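Local coordinates for catalase (Pseudomonas syringae, PDB 1M7S) that decomposes hydrogen peroxide into water and oxygen with the help of haem, protecting cells from the toxic effects of the peroxide, at the interface of chains A and B. Residues are numbered along the deposited sequence; one frame, centred on the assembly and turned at random. Chains: chain A/B, Catalase.

The interface of chains A and B. Residues chain A 31-33; chain B 313, 392.
The phenol oxygen OH of B:Tyr392 gives its hydrogen to the carboxylate oxygen OD2 of A:Asp31 at 2.8 Å, while the backbone N of A:Gln33 approaches the same OH at 3.5 Å as a weak donor. The site illustrates how a tyrosine reaching across a subunit boundary can meet the start of a helix. OD2 lies at the edge of the phenol ring and in its plane, but the carboxylate stands nearly upright to that ring, the two planes 89° apart. The hydroxyl meets OD2 from above the carboxylate plane, 48° out of it. The side chain of A:Asp31 extends with CG anti to its own backbone N (chi1 -169°), which brings the acid to the hydroxyl-bearing edge of the ring, its CG 4.0 Å from CE1 of B:Tyr392. Sited just ahead of helix 32-41, the A:Asp31 carboxylate may be stabilised as an anion by the amino end of that helix.

Beside this polar pair the contacts are longer. A:Val32 turns CG2 towards the phenol OH of B:Tyr392 at 4.1 Å, and its other methyl, CG1, faces CD1 of B:Leu313 at 4.3 Å. The centre of the contact is about 39 Å from the active-site A:His52. B:Tyr392 follows the 3-10 helix 388-390 of chain B, so the contact joins the start of one subunit's helix to a loop of its neighbour, with a twin where the chains are exchanged.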
ATOM      1  N   ASP A  31      19.965  11.959 -13.597  1.00 13.28           N
ATOM      2  CA  ASP A  31      20.835  11.654 -12.486  1.00 12.50           C
ATOM      3  C   ASP A  31      20.169  10.518 -11.695  1.00 13.65           C
ATOM      4  O   ASP A  31      19.528  10.729 -10.647  1.00 13.89           O
ATOM      5  CB  ASP A  31      21.027  12.861 -11.569  1.00 10.70           C
ATOM      6  CG  ASP A  31      22.156  12.582 -10.589  1.00 11.91           C
ATOM      7  OD1 ASP A  31      22.740  13.568 -10.117  1.00 11.45           O
ATOM      8  OD2 ASP A  31      22.440  11.381 -10.275  1.00 13.36           O
ATOM      9  N   VAL A  32      20.449   9.284 -12.076  1.00 12.96           N
ATOM     10  CA  VAL A  32      19.842   8.122 -11.442  1.00 13.07           C
ATOM     11  C   VAL A  32      20.268   7.938  -9.987  1.00 12.49           C
ATOM     12  O   VAL A  32      19.440   7.382  -9.224  1.00 10.39           O
ATOM     13  CB  VAL A  32      20.074   6.846 -12.279  1.00 14.62           C
ATOM     14  CG1 VAL A  32      19.502   7.067 -13.685  1.00 16.53           C
ATOM     15  CG2 VAL A  32      21.521   6.469 -12.419  1.00 16.02           C
ATOM     16  N   GLN A  33      21.464   8.380  -9.585  1.00 11.39           N
ATOM     17  CA  GLN A  33      21.840   8.260  -8.173  1.00 10.06           C
ATOM     18  C   GLN A  33      20.990   9.226  -7.353  1.00 10.60           C
ATOM     19  O   GLN A  33      20.459   8.842  -6.276  1.00  8.64           O
ATOM     20  CB  GLN A  33      23.330   8.467  -7.914  1.00 12.33           C
ATOM     21  CG  GLN A  33      23.758   8.760  -6.459  1.00 12.65           C
ATOM     22  CD  GLN A  33      23.714   7.506  -5.603  1.00 13.81           C
ATOM     23  OE1 GLN A  33      23.067   6.530  -6.008  1.00 14.53           O
ATOM     24  NE2 GLN A  33      24.337   7.473  -4.430  1.00 12.45           N
TER
ATOM     25  N   LEU B 313      21.810   1.004 -15.085  1.00 17.31           N
ATOM     26  CA  LEU B 313      22.964   1.261 -15.908  1.00 17.61           C
ATOM     27  C   LEU B 313      24.240   0.856 -15.189  1.00 17.09           C
ATOM     28  O   LEU B 313      24.259   0.737 -13.961  1.00 16.88           O
ATOM     29  CB  LEU B 313      22.993   2.778 -16.156  1.00 19.11           C
ATOM     30  CG  LEU B 313      21.815   3.357 -16.929  1.00 19.71           C
ATOM     31  CD1 LEU B 313      21.623   4.846 -16.662  1.00 19.99           C
ATOM     32  CD2 LEU B 313      22.033   3.125 -18.423  1.00 20.48           C
ATOM     33  N   TYR B 392      29.899  10.683 -14.371  1.00 14.60           N
ATOM     34  CA  TYR B 392      29.221  10.688 -15.650  1.00 16.89           C
ATOM     35  C   TYR B 392      30.030  11.452 -16.704  1.00 16.08           C
ATOM     36  O   TYR B 392      30.740  12.453 -16.439  1.00 14.27           O
ATOM     37  CB  TYR B 392      27.810  11.289 -15.509  1.00 18.29           C
ATOM     38  CG  TYR B 392      26.881  10.760 -14.428  1.00 20.18           C
ATOM     39  CD1 TYR B 392      26.188  11.656 -13.612  1.00 20.75           C
ATOM     40  CD2 TYR B 392      26.625   9.425 -14.197  1.00 21.73           C
ATOM     41  CE1 TYR B 392      25.289  11.244 -12.650  1.00 21.11           C
ATOM     42  CE2 TYR B 392      25.747   8.982 -13.224  1.00 21.66           C
ATOM     43  CZ  TYR B 392      25.082   9.899 -12.441  1.00 22.44           C
ATOM     44  OH  TYR B 392      24.179   9.493 -11.447  1.00 21.80           O
TER